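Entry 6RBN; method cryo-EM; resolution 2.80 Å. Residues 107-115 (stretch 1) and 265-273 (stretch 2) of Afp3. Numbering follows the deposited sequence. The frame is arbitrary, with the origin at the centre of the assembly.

Stretch 1 107-115: VDPTASVAL
Stretch 2 265-273: PLSLPPSAL

The contact between residues 107-115 and 265-273 of Afp3 is a small apolar packing of a weakly bonded helical segment against a strand and the helix that follows it, made without a single hydrogen bond across the interface. It illustrates a general principle: residues at least 153 positions apart in sequence can meet, and can pack side chain against side chain without a hydrogen bond between them.

Stretch 1 begins extended, with phi/psi of -75/149 at Val-107, -137/128 at Asp-108 and -73/126 at Pro-109. Thr-110 turns the chain at -122/3, and in the residues around Ala-111 to Leu-115 phi lies between -71 and -80° and psi between -26 and -34°, a weakly bonded helix. A hydrogen bond joins Ala-114 N to Thr-110 O at 3.2 Å. Stretch 2 runs as a strand from Leu-266 to Leu-268 (-86/138, -99/123, -108/145), passes through Pro-269 (-69/142) and Pro-270 (-79/3), and enters a helix at Ser-271; a weak bond joins Leu-273 N to Pro-270 O at 3.1 Å. The axes of the first helix and the strand approach to 10.0 Å, with 62° between their N-to-C directions. The register is set by Ala-114 and Ala-272, whose CA atoms lie 5.8 Å apart.

Strand alternation puts Leu-266 and Leu-268 on the side facing stretch 1, with Ser-267 pointing away. Leu-266 has chi1 56° (p) and an off-well chi2 of 93°; Leu-268 is m,t. Val-113, with chi1 t, touches both leucines: its CG1 lies 4.2 Å from Leu-266 CD1 and 4.0 Å from Leu-268 CD1. Such methyl contacts gain from dispersion and from removing apolar surface from water. Thr-110, in rotamer p, points toward stretch 2, with CB 3.7 Å from Leu-268 CD2 and CG2 4.2 Å from Leu-266 CD1.

The closest CA-CA approach falls where two alanines meet. Ala-114 CB meets Ala-272 CB at 3.8 Å, and Ala-114 O comes within 3.4 Å of that same Ala-272 CB. Leu-268 also covers Ala-114, its CD1 lying 4.2 Å from Ala-114 CA.

At the exposed end, Asp-108 (chi1 t, chi2 76°) brings OD2 to 3.3 Å from Leu-266 CD2. This is a carboxylate against a methyl group, a close van der Waals contact with no polar partner in Leu-266. The two stretches together bury 325 Å², a modest area to which Leu-268 and Leu-266 contribute most.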

ATOM      1  N   VAL D 107      28.702 -20.107  86.158  1.00112.33           N
ATOM      2  CA  VAL D 107      27.709 -19.688  85.178  1.00112.33           C
ATOM      3  C   VAL D 107      28.429 -19.120  83.960  1.00112.33           C
ATOM      4  O   VAL D 107      29.546 -18.595  84.057  1.00112.33           O
ATOM      5  CB  VAL D 107      26.718 -18.684  85.811  1.00112.33           C
ATOM      6  CG1 VAL D 107      27.380 -17.343  86.117  1.00112.33           C
ATOM      7  CG2 VAL D 107      25.454 -18.510  84.967  1.00112.33           C
ATOM      8  N   ASP D 108      27.821 -19.276  82.786  1.00108.53           N
ATOM      9  CA  ASP D 108      28.447 -18.858  81.544  1.00108.53           C
ATOM     10  C   ASP D 108      27.421 -18.162  80.659  1.00108.53           C
ATOM     11  O   ASP D 108      26.332 -18.710  80.424  1.00108.53           O
ATOM     12  CB  ASP D 108      29.052 -20.059  80.817  1.00108.53           C
ATOM     13  CG  ASP D 108      29.875 -19.651  79.626  1.00108.53           C
ATOM     14  OD1 ASP D 108      31.012 -19.179  79.823  1.00108.53           O
ATOM     15  OD2 ASP D 108      29.377 -19.786  78.490  1.00108.53           O
ATOM     16  N   PRO D 109      27.720 -16.962  80.160  1.00103.15           N
ATOM     17  CA  PRO D 109      26.777 -16.274  79.269  1.00103.15           C
ATOM     18  C   PRO D 109      26.756 -16.926  77.895  1.00103.15           C
ATOM     19  O   PRO D 109      27.795 -17.088  77.252  1.00103.15           O
ATOM     20  CB  PRO D 109      27.331 -14.848  79.204  1.00103.15           C
ATOM     21  CG  PRO D 109      28.204 -14.730  80.408  1.00103.15           C
ATOM     22  CD  PRO D 109      28.806 -16.075  80.589  1.00103.15           C
ATOM     23  N   THR D 110      25.557 -17.298  77.449  1.00 94.98           N
ATOM     24  CA  THR D 110      25.383 -18.050  76.212  1.00 94.98           C
ATOM     25  C   THR D 110      24.479 -17.348  75.207  1.00 94.98           C
ATOM     26  O   THR D 110      24.198 -17.917  74.146  1.00 94.98           O
ATOM     27  CB  THR D 110      24.819 -19.441  76.511  1.00 94.98           C
ATOM     28  OG1 THR D 110      23.562 -19.310  77.182  1.00 94.98           O
ATOM     29  CG2 THR D 110      25.773 -20.252  77.374  1.00 94.98           C
ATOM     30  N   ALA D 111      24.008 -16.139  75.508  1.00 87.33           N
ATOM     31  CA  ALA D 111      23.117 -15.450  74.585  1.00 87.33           C
ATOM     32  C   ALA D 111      23.866 -14.861  73.400  1.00 87.33           C
ATOM     33  O   ALA D 111      23.324 -14.818  72.291  1.00 87.33           O
ATOM     34  CB  ALA D 111      22.348 -14.350  75.315  1.00 87.33           C
ATOM     35  N   SER D 112      25.100 -14.409  73.605  1.00 85.31           N
ATOM     36  CA  SER D 112      25.900 -13.911  72.497  1.00 85.31           C
ATOM     37  C   SER D 112      26.483 -15.031  71.651  1.00 85.31           C
ATOM     38  O   SER D 112      26.769 -14.812  70.471  1.00 85.31           O
ATOM     39  CB  SER D 112      27.029 -13.024  73.019  1.00 85.31           C
ATOM     40  OG  SER D 112      27.845 -12.572  71.957  1.00 85.31           O
ATOM     41  N   VAL D 113      26.673 -16.216  72.230  1.00 84.43           N
ATOM     42  CA  VAL D 113      27.151 -17.359  71.461  1.00 84.43           C
ATOM     43  C   VAL D 113      26.043 -17.885  70.559  1.00 84.43           C
ATOM     44  O   VAL D 113      26.302 -18.316  69.428  1.00 84.43           O
ATOM     45  CB  VAL D 113      27.682 -18.441  72.425  1.00 84.43           C
ATOM     46  CG1 VAL D 113      28.173 -19.672  71.682  1.00 84.43           C
ATOM     47  CG2 VAL D 113      28.793 -17.875  73.291  1.00 84.43           C
ATOM     48  N   ALA D 114      24.791 -17.818  71.017  1.00 81.87           N
ATOM     49  CA  ALA D 114      23.674 -18.352  70.246  1.00 81.87           C
ATOM     50  C   ALA D 114      23.368 -17.506  69.017  1.00 81.87           C
ATOM     51  O   ALA D 114      22.836 -18.028  68.031  1.00 81.87           O
ATOM     52  CB  ALA D 114      22.434 -18.471  71.130  1.00 81.87           C
ATOM     53  N   LEU D 115      23.693 -16.211  69.039  1.00 82.65           N
ATOM     54  CA  LEU D 115      23.486 -15.410  67.838  1.00 82.65           C
ATOM     55  C   LEU D 115      24.584 -15.595  66.809  1.00 82.65           C
ATOM     56  O   LEU D 115      24.322 -15.435  65.615  1.00 82.65           O
ATOM     57  CB  LEU D 115      23.372 -13.925  68.160  1.00 82.65           C
ATOM     58  CG  LEU D 115      22.039 -13.485  68.733  1.00 82.65           C
ATOM     59  CD1 LEU D 115      22.067 -12.003  68.896  1.00 82.65           C
ATOM     60  CD2 LEU D 115      20.933 -13.889  67.797  1.00 82.65           C
ATOM     61  N   PRO D 265      32.804 -27.530  77.176  1.00 90.72           N
ATOM     62  CA  PRO D 265      31.842 -27.409  76.078  1.00 90.72           C
ATOM     63  C   PRO D 265      30.458 -27.023  76.573  1.00 90.72           C
ATOM     64  O   PRO D 265      29.837 -27.793  77.301  1.00 90.72           O
ATOM     65  CB  PRO D 265      31.826 -28.811  75.467  1.00 90.72           C
ATOM     66  CG  PRO D 265      33.137 -29.394  75.837  1.00 90.72           C
ATOM     67  CD  PRO D 265      33.441 -28.856  77.200  1.00 90.72           C
ATOM     68  N   LEU D 266      29.982 -25.848  76.179  1.00 90.18           N
ATOM     69  CA  LEU D 266      28.683 -25.364  76.616  1.00 90.18           C
ATOM     70  C   LEU D 266      27.588 -25.896  75.703  1.00 90.18           C
ATOM     71  O   LEU D 266      27.748 -25.949  74.482  1.00 90.18           O
ATOM     72  CB  LEU D 266      28.677 -23.833  76.667  1.00 90.18           C
ATOM     73  CG  LEU D 266      29.036 -22.985  75.441  1.00 90.18           C
ATOM     74  CD1 LEU D 266      27.826 -22.598  74.612  1.00 90.18           C
ATOM     75  CD2 LEU D 266      29.806 -21.751  75.859  1.00 90.18           C
ATOM     76  N   SER D 267      26.479 -26.312  76.308  1.00 89.29           N
ATOM     77  CA  SER D 267      25.372 -26.925  75.588  1.00 89.29           C
ATOM     78  C   SER D 267      24.294 -25.880  75.338  1.00 89.29           C
ATOM     79  O   SER D 267      23.790 -25.266  76.283  1.00 89.29           O
ATOM     80  CB  SER D 267      24.802 -28.107  76.368  1.00 89.29           C
ATOM     81  OG  SER D 267      24.187 -27.669  77.565  1.00 89.29           O
ATOM     82  N   LEU D 268      23.946 -25.687  74.077  1.00 86.98           N
ATOM     83  CA  LEU D 268      22.937 -24.727  73.678  1.00 86.98           C
ATOM     84  C   LEU D 268      21.662 -25.423  73.234  1.00 86.98           C
ATOM     85  O   LEU D 268      21.722 -26.507  72.645  1.00 86.98           O
ATOM     86  CB  LEU D 268      23.441 -23.844  72.533  1.00 86.98           C
ATOM     87  CG  LEU D 268      24.481 -22.817  72.946  1.00 86.98           C
ATOM     88  CD1 LEU D 268      25.030 -22.084  71.750  1.00 86.98           C
ATOM     89  CD2 LEU D 268      23.827 -21.852  73.893  1.00 86.98           C
ATOM     90  N   PRO D 269      20.503 -24.837  73.510  1.00 83.73           N
ATOM     91  CA  PRO D 269      19.276 -25.304  72.882  1.00 83.73           C
ATOM     92  C   PRO D 269      19.292 -24.980  71.401  1.00 83.73           C
ATOM     93  O   PRO D 269      19.783 -23.917  70.995  1.00 83.73           O
ATOM     94  CB  PRO D 269      18.185 -24.523  73.624  1.00 83.73           C
ATOM     95  CG  PRO D 269      18.859 -23.310  74.103  1.00 83.73           C
ATOM     96  CD  PRO D 269      20.256 -23.720  74.434  1.00 83.73           C
ATOM     97  N   PRO D 270      18.776 -25.872  70.556  1.00 80.32           N
ATOM     98  CA  PRO D 270      19.021 -25.763  69.115  1.00 80.32           C
ATOM     99  C   PRO D 270      18.177 -24.729  68.385  1.00 80.32           C
ATOM    100  O   PRO D 270      18.315 -24.620  67.166  1.00 80.32           O
ATOM    101  CB  PRO D 270      18.687 -27.178  68.617  1.00 80.32           C
ATOM    102  CG  PRO D 270      17.676 -27.668  69.565  1.00 80.32           C
ATOM    103  CD  PRO D 270      18.031 -27.095  70.899  1.00 80.32           C
ATOM    104  N   SER D 271      17.335 -23.950  69.073  1.00 79.64           N
ATOM    105  CA  SER D 271      16.394 -23.069  68.382  1.00 79.64           C
ATOM    106  C   SER D 271      17.076 -21.896  67.695  1.00 79.64           C
ATOM    107  O   SER D 271      16.539 -21.363  66.718  1.00 79.64           O
ATOM    108  CB  SER D 271      15.342 -22.550  69.352  1.00 79.64           C
ATOM    109  OG  SER D 271      14.476 -23.588  69.749  1.00 79.64           O
ATOM    110  N   ALA D 272      18.242 -21.471  68.181  1.00 79.50           N
ATOM    111  CA  ALA D 272      18.961 -20.389  67.519  1.00 79.50           C
ATOM    112  C   ALA D 272      19.573 -20.861  66.208  1.00 79.50           C
ATOM    113  O   ALA D 272      19.790 -20.065  65.287  1.00 79.50           O
ATOM    114  CB  ALA D 272      20.038 -19.831  68.443  1.00 79.50           C
ATOM    115  N   LEU D 273      19.865 -22.158  66.105  1.00 76.60           N
ATOM    116  CA  LEU D 273      20.445 -22.688  64.878  1.00 76.60           C
ATOM    117  C   LEU D 273      19.364 -23.044  63.868  1.00 76.60           C
ATOM    118  O   LEU D 273      19.552 -22.863  62.663  1.00 76.60           O
ATOM    119  CB  LEU D 273      21.309 -23.912  65.183  1.00 76.60           C
ATOM    120  CG  LEU D 273      22.721 -23.748  65.754  1.00 76.60           C
ATOM    121  CD1 LEU D 273      22.720 -23.430  67.239  1.00 76.60           C
ATOM    122  CD2 LEU D 273      23.532 -24.995  65.475  1.00 76.60           C
TER